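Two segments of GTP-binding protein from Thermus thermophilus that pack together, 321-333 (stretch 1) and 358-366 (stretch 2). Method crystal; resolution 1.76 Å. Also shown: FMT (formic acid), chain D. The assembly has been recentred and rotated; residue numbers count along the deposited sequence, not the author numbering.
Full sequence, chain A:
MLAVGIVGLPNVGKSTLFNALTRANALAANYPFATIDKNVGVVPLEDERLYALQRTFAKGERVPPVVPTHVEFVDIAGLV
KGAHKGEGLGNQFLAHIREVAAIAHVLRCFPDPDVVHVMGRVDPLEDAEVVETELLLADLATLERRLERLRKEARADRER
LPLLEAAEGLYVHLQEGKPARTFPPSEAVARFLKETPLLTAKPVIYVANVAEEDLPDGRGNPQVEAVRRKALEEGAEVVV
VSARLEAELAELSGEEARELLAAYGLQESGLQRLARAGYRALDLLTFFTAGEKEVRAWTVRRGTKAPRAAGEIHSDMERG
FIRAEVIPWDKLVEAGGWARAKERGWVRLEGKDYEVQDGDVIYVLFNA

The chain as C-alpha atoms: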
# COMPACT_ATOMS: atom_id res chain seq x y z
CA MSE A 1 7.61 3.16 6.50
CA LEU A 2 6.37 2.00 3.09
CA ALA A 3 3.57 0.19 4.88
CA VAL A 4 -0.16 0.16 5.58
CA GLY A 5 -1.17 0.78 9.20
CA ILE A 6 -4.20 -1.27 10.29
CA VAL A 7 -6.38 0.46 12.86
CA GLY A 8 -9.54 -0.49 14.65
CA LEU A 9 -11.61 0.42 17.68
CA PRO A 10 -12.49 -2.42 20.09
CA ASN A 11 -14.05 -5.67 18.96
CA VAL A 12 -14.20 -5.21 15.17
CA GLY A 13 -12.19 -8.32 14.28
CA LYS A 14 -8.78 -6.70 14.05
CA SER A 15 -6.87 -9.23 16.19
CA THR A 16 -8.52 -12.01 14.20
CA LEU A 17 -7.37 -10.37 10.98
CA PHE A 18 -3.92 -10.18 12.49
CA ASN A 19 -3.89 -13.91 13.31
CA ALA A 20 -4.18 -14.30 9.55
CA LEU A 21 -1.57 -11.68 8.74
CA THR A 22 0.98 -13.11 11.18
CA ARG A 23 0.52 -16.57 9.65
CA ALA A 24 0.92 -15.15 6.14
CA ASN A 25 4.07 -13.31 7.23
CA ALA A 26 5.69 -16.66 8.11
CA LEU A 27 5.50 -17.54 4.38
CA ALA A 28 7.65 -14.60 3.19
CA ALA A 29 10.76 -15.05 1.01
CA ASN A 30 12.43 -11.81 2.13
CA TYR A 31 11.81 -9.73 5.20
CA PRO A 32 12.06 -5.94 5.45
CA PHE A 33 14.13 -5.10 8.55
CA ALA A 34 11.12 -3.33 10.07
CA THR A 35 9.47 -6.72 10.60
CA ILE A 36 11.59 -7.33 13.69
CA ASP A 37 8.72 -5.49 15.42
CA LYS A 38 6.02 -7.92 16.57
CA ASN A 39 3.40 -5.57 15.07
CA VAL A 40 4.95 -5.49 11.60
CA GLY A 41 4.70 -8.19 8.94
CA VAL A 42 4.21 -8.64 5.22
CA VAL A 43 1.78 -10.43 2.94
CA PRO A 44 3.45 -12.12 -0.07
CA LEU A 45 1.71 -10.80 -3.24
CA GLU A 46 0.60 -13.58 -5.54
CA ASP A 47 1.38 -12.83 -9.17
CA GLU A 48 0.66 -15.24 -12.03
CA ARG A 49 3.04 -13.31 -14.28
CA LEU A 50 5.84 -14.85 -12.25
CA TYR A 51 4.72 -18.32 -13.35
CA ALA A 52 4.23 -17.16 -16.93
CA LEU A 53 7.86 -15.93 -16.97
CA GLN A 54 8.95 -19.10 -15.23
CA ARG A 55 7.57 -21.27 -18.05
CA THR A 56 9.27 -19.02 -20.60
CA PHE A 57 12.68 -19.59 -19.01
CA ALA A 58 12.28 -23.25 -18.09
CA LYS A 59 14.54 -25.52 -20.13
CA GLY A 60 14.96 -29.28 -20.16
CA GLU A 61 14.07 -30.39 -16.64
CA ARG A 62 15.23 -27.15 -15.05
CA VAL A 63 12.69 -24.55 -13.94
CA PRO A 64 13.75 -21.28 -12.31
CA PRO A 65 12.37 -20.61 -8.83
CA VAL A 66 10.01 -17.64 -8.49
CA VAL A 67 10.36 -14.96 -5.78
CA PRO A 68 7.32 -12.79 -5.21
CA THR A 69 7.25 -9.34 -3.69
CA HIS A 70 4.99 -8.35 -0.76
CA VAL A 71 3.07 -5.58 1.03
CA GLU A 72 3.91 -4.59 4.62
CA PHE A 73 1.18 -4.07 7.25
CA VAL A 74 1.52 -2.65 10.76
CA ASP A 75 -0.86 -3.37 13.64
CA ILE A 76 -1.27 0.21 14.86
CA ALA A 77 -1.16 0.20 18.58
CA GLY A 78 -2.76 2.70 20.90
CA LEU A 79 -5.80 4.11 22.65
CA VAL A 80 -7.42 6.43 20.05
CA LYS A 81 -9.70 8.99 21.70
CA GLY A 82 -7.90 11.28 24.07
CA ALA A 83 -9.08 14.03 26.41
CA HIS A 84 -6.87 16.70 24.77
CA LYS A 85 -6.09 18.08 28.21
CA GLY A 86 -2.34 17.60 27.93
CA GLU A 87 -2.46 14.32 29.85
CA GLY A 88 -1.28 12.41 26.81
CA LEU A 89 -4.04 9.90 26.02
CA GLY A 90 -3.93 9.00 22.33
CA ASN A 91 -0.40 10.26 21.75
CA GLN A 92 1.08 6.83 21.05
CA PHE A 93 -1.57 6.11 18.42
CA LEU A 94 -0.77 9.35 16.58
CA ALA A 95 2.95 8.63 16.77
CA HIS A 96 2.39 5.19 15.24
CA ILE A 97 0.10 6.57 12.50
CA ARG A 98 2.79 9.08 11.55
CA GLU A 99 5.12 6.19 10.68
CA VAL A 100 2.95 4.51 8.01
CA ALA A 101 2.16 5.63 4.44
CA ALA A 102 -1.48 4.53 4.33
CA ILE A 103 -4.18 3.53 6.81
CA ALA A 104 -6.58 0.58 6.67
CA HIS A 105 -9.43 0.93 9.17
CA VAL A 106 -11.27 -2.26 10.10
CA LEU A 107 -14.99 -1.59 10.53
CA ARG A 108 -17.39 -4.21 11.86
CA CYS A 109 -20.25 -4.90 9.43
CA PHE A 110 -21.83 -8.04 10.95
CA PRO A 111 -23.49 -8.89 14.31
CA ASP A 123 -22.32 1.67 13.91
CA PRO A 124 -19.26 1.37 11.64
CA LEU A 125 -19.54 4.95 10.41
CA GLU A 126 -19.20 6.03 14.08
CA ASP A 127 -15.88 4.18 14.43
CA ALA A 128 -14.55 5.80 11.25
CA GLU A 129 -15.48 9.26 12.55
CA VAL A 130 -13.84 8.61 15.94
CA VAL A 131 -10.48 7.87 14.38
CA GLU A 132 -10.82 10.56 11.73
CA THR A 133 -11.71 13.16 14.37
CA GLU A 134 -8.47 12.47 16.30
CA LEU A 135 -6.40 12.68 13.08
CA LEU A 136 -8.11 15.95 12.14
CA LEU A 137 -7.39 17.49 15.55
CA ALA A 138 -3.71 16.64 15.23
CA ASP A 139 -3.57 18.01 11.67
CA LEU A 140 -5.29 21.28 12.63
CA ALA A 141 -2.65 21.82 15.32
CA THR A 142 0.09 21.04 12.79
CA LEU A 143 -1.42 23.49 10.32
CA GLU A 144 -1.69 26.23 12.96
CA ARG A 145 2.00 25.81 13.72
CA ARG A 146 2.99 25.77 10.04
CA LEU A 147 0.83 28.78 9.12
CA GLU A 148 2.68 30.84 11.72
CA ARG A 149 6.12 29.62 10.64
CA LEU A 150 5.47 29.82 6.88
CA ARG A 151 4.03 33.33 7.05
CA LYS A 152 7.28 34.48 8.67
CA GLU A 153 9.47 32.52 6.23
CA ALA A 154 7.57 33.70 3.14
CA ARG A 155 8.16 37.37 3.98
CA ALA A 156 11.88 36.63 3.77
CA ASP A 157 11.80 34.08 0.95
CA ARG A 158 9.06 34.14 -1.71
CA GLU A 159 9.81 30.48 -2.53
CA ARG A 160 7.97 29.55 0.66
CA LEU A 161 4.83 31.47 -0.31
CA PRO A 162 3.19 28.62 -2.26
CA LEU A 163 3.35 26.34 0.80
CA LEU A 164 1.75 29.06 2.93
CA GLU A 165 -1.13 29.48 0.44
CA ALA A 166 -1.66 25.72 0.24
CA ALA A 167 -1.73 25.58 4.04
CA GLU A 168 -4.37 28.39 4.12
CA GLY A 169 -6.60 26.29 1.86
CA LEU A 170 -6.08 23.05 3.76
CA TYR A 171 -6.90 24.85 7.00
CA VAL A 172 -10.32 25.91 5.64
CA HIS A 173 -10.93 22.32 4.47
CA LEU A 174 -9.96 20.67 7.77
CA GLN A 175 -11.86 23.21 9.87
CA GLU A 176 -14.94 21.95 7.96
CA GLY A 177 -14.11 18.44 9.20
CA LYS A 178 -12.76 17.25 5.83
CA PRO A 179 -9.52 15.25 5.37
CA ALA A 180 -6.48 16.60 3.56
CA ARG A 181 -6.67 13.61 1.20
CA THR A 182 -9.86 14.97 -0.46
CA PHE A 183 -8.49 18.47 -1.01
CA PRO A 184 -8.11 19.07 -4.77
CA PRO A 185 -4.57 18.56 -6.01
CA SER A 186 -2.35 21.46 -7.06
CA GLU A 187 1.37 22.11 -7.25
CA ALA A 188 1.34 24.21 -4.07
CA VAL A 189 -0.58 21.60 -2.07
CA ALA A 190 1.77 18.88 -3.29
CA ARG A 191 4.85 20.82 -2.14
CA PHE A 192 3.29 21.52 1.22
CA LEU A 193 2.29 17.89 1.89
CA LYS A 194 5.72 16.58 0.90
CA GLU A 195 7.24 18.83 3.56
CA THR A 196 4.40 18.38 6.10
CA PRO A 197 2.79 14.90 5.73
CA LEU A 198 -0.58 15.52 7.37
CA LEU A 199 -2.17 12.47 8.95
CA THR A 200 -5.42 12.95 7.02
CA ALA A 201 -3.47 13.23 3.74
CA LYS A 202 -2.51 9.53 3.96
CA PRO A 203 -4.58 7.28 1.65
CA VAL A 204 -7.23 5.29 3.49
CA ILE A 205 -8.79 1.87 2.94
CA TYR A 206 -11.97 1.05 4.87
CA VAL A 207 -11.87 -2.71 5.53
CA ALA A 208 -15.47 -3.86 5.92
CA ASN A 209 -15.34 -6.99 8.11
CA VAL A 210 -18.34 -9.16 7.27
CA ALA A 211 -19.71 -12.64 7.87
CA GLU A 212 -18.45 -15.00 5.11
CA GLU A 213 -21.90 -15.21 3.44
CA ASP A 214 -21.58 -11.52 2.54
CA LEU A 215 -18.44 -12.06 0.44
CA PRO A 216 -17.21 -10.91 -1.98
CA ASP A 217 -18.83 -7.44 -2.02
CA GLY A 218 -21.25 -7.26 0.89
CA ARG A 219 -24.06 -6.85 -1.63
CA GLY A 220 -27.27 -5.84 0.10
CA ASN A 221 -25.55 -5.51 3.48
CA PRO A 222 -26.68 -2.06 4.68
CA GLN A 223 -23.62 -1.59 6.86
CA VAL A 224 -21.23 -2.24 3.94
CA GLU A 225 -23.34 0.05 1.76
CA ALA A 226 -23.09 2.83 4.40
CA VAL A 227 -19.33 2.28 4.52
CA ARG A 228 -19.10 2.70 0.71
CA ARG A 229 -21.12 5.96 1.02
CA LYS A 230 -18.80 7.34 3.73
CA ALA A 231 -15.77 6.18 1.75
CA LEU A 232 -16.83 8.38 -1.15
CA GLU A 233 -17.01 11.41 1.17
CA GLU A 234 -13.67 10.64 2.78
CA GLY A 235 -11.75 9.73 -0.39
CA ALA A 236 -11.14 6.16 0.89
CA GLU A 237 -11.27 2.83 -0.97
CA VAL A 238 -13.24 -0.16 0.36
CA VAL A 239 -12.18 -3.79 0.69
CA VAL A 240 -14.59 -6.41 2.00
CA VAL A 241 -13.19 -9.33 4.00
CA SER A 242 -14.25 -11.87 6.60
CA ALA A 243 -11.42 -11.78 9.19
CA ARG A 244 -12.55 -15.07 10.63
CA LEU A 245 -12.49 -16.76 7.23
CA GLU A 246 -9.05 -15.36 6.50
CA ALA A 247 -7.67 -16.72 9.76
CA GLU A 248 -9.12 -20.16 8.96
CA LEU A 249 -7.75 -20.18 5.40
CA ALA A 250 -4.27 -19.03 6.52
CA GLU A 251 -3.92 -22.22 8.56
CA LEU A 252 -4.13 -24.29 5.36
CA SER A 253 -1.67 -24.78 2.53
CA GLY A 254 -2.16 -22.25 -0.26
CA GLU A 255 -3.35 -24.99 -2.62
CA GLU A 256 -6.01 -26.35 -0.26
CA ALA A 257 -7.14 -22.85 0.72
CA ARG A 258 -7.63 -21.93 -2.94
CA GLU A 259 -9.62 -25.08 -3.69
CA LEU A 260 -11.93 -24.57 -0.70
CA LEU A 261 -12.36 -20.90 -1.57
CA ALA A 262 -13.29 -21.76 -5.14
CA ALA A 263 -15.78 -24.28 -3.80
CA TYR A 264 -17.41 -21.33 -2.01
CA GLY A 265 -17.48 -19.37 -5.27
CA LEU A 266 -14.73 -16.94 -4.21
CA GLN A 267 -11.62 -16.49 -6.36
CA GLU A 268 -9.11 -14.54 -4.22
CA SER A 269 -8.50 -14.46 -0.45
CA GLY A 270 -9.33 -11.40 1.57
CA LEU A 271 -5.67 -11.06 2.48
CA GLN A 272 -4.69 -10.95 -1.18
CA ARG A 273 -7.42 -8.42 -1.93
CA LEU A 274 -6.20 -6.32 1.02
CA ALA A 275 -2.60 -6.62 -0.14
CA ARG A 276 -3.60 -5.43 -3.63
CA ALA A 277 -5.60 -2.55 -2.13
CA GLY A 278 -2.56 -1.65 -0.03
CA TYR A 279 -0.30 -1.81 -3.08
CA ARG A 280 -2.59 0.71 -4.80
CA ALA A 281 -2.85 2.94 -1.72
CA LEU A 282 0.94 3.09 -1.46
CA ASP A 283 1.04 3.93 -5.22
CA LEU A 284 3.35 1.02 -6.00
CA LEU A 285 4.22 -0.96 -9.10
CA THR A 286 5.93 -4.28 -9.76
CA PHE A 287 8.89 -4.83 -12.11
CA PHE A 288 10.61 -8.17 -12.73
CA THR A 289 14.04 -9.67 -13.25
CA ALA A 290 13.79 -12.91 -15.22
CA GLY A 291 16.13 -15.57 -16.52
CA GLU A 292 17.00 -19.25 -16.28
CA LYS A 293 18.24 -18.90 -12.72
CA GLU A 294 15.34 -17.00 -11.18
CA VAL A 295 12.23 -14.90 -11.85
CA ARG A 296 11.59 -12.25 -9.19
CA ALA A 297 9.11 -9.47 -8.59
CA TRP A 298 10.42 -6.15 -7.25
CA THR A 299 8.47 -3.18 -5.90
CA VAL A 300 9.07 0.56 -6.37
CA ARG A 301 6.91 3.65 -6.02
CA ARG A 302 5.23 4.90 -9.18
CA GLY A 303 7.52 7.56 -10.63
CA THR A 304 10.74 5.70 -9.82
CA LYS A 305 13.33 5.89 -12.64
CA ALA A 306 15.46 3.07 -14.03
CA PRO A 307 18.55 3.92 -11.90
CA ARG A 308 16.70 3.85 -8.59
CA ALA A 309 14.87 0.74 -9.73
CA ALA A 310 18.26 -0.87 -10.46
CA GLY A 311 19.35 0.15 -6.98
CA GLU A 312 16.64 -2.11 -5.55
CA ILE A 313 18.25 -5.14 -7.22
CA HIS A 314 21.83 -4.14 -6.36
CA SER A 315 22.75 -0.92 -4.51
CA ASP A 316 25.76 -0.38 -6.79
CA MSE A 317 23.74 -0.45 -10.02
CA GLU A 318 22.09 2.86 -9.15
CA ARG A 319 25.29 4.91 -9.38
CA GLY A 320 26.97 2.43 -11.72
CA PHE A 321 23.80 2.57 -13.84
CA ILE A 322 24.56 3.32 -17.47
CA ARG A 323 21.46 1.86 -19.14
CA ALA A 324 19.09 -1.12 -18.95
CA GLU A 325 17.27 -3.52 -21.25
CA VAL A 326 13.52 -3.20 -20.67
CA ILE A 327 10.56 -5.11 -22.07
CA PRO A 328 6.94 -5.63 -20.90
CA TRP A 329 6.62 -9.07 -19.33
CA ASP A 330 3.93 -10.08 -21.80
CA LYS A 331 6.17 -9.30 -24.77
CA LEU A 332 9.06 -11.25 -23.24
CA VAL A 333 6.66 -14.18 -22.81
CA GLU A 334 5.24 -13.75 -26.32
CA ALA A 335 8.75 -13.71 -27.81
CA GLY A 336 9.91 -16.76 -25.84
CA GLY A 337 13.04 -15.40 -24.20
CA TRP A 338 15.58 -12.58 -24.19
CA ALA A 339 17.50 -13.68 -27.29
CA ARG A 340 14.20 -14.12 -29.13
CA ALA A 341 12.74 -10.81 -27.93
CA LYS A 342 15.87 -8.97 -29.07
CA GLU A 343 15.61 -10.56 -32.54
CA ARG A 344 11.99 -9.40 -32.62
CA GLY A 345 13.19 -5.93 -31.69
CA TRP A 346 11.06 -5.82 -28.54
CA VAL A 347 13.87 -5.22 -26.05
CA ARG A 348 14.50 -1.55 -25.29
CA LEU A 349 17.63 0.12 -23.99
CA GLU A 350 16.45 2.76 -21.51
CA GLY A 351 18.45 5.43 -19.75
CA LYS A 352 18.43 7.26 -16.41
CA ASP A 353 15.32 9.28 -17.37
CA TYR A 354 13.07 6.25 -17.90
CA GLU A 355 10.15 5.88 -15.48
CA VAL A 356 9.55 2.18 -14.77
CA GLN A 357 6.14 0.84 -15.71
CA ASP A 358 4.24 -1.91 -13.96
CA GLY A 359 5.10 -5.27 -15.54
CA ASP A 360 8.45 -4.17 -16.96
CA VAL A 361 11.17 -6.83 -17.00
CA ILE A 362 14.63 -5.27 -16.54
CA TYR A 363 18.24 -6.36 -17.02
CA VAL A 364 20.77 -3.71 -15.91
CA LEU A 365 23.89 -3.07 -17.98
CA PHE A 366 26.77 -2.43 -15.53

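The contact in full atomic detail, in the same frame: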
# COMPACT_ATOMS: atom_id res chain seq x y z
N PHE A 321 24.81 2.70 -12.79
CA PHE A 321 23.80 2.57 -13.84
C PHE A 321 24.20 3.36 -15.07
O PHE A 321 24.46 4.56 -14.99
CB PHE A 321 22.43 3.08 -13.38
CG PHE A 321 21.33 2.90 -14.40
CD1 PHE A 321 20.64 1.70 -14.50
CD2 PHE A 321 21.00 3.93 -15.28
CE1 PHE A 321 19.64 1.52 -15.47
CE2 PHE A 321 20.01 3.77 -16.25
CZ PHE A 321 19.32 2.56 -16.34
N ILE A 322 24.24 2.68 -16.21
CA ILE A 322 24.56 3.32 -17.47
C ILE A 322 23.28 3.29 -18.30
O ILE A 322 22.83 4.31 -18.82
CB ILE A 322 25.66 2.56 -18.21
CG1 ILE A 322 26.84 2.31 -17.26
CG2 ILE A 322 26.11 3.37 -19.42
CD1 ILE A 322 27.93 1.51 -17.89
N ARG A 323 22.70 2.09 -18.40
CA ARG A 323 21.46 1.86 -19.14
C ARG A 323 20.91 0.48 -18.79
O ARG A 323 21.59 -0.31 -18.13
CB ARG A 323 21.72 1.94 -20.65
CG ARG A 323 22.72 0.92 -21.14
CD ARG A 323 22.90 1.00 -22.65
NE ARG A 323 23.75 -0.08 -23.15
CZ ARG A 323 23.89 -0.39 -24.43
NH1 ARG A 323 23.23 0.30 -25.36
NH2 ARG A 323 24.68 -1.39 -24.80
N ALA A 324 19.69 0.19 -19.22
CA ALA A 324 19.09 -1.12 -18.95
C ALA A 324 18.17 -1.61 -20.05
O ALA A 324 17.51 -0.82 -20.71
CB ALA A 324 18.33 -1.08 -17.61
N GLU A 325 18.14 -2.93 -20.25
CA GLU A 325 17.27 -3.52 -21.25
C GLU A 325 15.92 -3.59 -20.53
O GLU A 325 15.84 -3.98 -19.37
CB GLU A 325 17.74 -4.93 -21.60
CG GLU A 325 19.18 -5.03 -22.11
CD GLU A 325 19.74 -6.44 -22.00
OE1 GLU A 325 19.08 -7.39 -22.47
OE2 GLU A 325 20.84 -6.61 -21.43
N VAL A 326 14.86 -3.20 -21.23
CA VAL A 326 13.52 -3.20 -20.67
C VAL A 326 12.52 -3.73 -21.68
O VAL A 326 12.58 -3.40 -22.87
CB VAL A 326 13.07 -1.76 -20.33
CG1 VAL A 326 11.67 -1.78 -19.69
CG2 VAL A 326 14.08 -1.11 -19.41
N ILE A 327 11.59 -4.56 -21.21
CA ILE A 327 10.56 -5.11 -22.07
C ILE A 327 9.40 -5.54 -21.19
O ILE A 327 9.60 -6.08 -20.11
CB ILE A 327 11.11 -6.33 -22.88
CG1 ILE A 327 9.99 -6.95 -23.74
CG2 ILE A 327 11.70 -7.38 -21.92
CD1 ILE A 327 10.43 -8.15 -24.58
N PRO A 328 8.16 -5.26 -21.63
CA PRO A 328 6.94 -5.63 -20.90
C PRO A 328 6.96 -7.15 -20.74
O PRO A 328 7.30 -7.87 -21.67
CB PRO A 328 5.84 -5.19 -21.83
CG PRO A 328 6.43 -4.01 -22.53
CD PRO A 328 7.85 -4.42 -22.80
N TRP A 329 6.57 -7.64 -19.56
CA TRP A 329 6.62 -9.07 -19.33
C TRP A 329 5.87 -9.88 -20.38
O TRP A 329 6.30 -10.96 -20.75
CB TRP A 329 6.05 -9.41 -17.95
CG TRP A 329 4.56 -9.28 -17.90
CD1 TRP A 329 3.84 -8.12 -17.72
CD2 TRP A 329 3.60 -10.31 -18.13
NE1 TRP A 329 2.50 -8.37 -17.82
CE2 TRP A 329 2.32 -9.71 -18.08
CE3 TRP A 329 3.69 -11.69 -18.39
CZ2 TRP A 329 1.14 -10.43 -18.27
CZ3 TRP A 329 2.50 -12.41 -18.58
CH2 TRP A 329 1.25 -11.77 -18.52
N ASP A 330 4.74 -9.35 -20.84
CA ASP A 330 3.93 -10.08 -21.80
C ASP A 330 4.62 -10.22 -23.15
O ASP A 330 4.42 -11.22 -23.85
CB ASP A 330 2.58 -9.39 -22.00
CG ASP A 330 2.71 -7.92 -22.29
OD1 ASP A 330 2.04 -7.42 -23.22
OD2 ASP A 330 3.48 -7.25 -21.59
N LYS A 331 5.45 -9.24 -23.50
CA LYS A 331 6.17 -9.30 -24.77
C LYS A 331 7.37 -10.24 -24.63
O LYS A 331 7.78 -10.87 -25.60
CB LYS A 331 6.64 -7.89 -25.18
CG LYS A 331 5.53 -6.88 -25.39
CD LYS A 331 4.48 -7.35 -26.39
CE LYS A 331 5.03 -7.48 -27.81
NZ LYS A 331 3.97 -7.96 -28.77
N LEU A 332 7.94 -10.33 -23.43
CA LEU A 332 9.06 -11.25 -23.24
C LEU A 332 8.47 -12.67 -23.35
O LEU A 332 9.08 -13.58 -23.94
CB LEU A 332 9.72 -11.06 -21.87
CG LEU A 332 10.97 -11.89 -21.57
CD1 LEU A 332 12.01 -11.70 -22.70
CD2 LEU A 332 11.55 -11.46 -20.21
N VAL A 333 7.30 -12.87 -22.76
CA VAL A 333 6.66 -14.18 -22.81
C VAL A 333 6.26 -14.50 -24.26
O VAL A 333 6.47 -15.62 -24.74
CB VAL A 333 5.39 -14.22 -21.91
CG1 VAL A 333 4.61 -15.53 -22.12
CG2 VAL A 333 5.82 -14.12 -20.43
N ASP A 358 4.62 -0.65 -14.55
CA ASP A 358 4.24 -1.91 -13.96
C ASP A 358 4.36 -3.01 -15.03
O ASP A 358 3.95 -2.81 -16.18
CB ASP A 358 2.81 -1.84 -13.45
CG ASP A 358 2.43 -3.06 -12.67
OD1 ASP A 358 1.90 -4.02 -13.27
OD2 ASP A 358 2.67 -3.05 -11.45
N GLY A 359 4.93 -4.14 -14.63
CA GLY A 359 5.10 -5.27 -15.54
C GLY A 359 6.39 -5.29 -16.34
O GLY A 359 6.68 -6.25 -17.07
N ASP A 360 7.18 -4.23 -16.23
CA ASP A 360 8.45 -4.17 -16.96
C ASP A 360 9.41 -5.26 -16.47
O ASP A 360 9.46 -5.54 -15.27
CB ASP A 360 9.15 -2.82 -16.71
CG ASP A 360 8.67 -1.71 -17.62
OD1 ASP A 360 7.94 -2.01 -18.59
OD2 ASP A 360 9.04 -0.54 -17.38
N VAL A 361 10.16 -5.87 -17.39
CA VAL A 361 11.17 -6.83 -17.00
C VAL A 361 12.46 -6.07 -17.32
O VAL A 361 12.59 -5.54 -18.42
CB VAL A 361 11.12 -8.11 -17.83
CG1 VAL A 361 12.18 -9.09 -17.32
CG2 VAL A 361 9.73 -8.75 -17.73
N ILE A 362 13.39 -6.04 -16.37
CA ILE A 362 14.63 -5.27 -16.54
C ILE A 362 15.92 -6.06 -16.34
O ILE A 362 16.00 -6.95 -15.48
CB ILE A 362 14.65 -4.08 -15.52
CG1 ILE A 362 13.42 -3.20 -15.73
CG2 ILE A 362 15.91 -3.26 -15.67
CD1 ILE A 362 13.22 -2.16 -14.59
N TYR A 363 16.92 -5.75 -17.17
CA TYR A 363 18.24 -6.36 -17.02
C TYR A 363 19.20 -5.16 -17.09
O TYR A 363 19.29 -4.48 -18.12
CB TYR A 363 18.57 -7.37 -18.13
CG TYR A 363 19.83 -8.14 -17.81
CD1 TYR A 363 19.83 -9.12 -16.82
CD2 TYR A 363 21.04 -7.83 -18.42
CE1 TYR A 363 21.01 -9.78 -16.45
CE2 TYR A 363 22.22 -8.48 -18.06
CZ TYR A 363 22.19 -9.45 -17.07
OH TYR A 363 23.34 -10.10 -16.70
N VAL A 364 19.88 -4.87 -15.99
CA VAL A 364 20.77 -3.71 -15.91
C VAL A 364 22.16 -3.94 -16.49
O VAL A 364 22.83 -4.92 -16.17
CB VAL A 364 20.94 -3.25 -14.45
CG1 VAL A 364 21.74 -1.94 -14.41
CG2 VAL A 364 19.58 -3.07 -13.79
N LEU A 365 22.57 -3.01 -17.34
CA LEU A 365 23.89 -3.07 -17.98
C LEU A 365 24.87 -2.26 -17.11
O LEU A 365 24.79 -1.04 -17.03
CB LEU A 365 23.79 -2.50 -19.40
CG LEU A 365 22.72 -3.22 -20.24
CD1 LEU A 365 22.51 -2.53 -21.58
CD2 LEU A 365 23.13 -4.68 -20.43
N PHE A 366 25.77 -2.99 -16.45
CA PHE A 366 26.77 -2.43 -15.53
C PHE A 366 26.12 -2.00 -14.22
O PHE A 366 26.36 -2.68 -13.20
CB PHE A 366 27.50 -1.24 -16.16
CG PHE A 366 28.57 -1.63 -17.14
CD1 PHE A 366 28.28 -1.73 -18.50
CD2 PHE A 366 29.86 -1.91 -16.70
CE1 PHE A 366 29.27 -2.10 -19.41
CE2 PHE A 366 30.86 -2.29 -17.61
CZ PHE A 366 30.56 -2.38 -18.96
C FMT D . 19.35 -7.49 -13.21
O1 FMT D . 19.91 -6.61 -13.83
O2 FMT D . 20.08 -8.41 -12.55

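Strands 323-328 and 360-365 run antiparallel, their axes 160° apart, and are joined by a ladder of main-chain hydrogen bonds. E325 and Y363 bond reciprocally (E325 N to Y363 O, 2.9 Å; Y363 N to E325 O, 3.0 Å), as do I327 and V361 (I327 N to V361 O, 3.1 Å; V361 N to I327 O, 2.8 Å). Beyond P328 the ladder gains one more rung, W329 N to G359 O at 2.9 Å, just as the chain turns into a helix.

Side chains alternate between the two faces. On one, A324, V326, I362 and V364 form an apolar surface. A324 CB lies 3.8 Å from I362 CG2, diagonally across the pairing. The CA-to-CB bond of F321 points away, but with chi1 t the ring comes nearer to the second stretch, and F321 CD1 lies 3.8 Å from V364 CG1.

The other face carries E325, I327, V361, Y363 and L365. The m, t conformation of E325 lays its carboxylate along the neighbouring strand, with OE2 3.3 Å from Y363 CD2, at the ring edge, and 3.2 Å from L365 CD2. OE1 is hydrogen-bonded elsewhere in the structure. With chi1 t, V361 meets the helix with both methyls: V361 CG2 is 3.7 Å from W329 CB, and L332 CD2 lies 3.8 Å from V361 CG1 and 4.1 Å from V361 CG2. The helix thus packs on the same face as I327, whose extended t, t side chain places CG2 4.2 Å from V361 CB.

G359 has phi/psi of 89°/-6°, where a CB would be jammed against the preceding carbonyl oxygen; it would also lie 3.1 Å from W329 CD1, with W329 in the chi1 p rotamer. V364 N turns away from this pairing and donates to formic acid O1 at 2.8 Å.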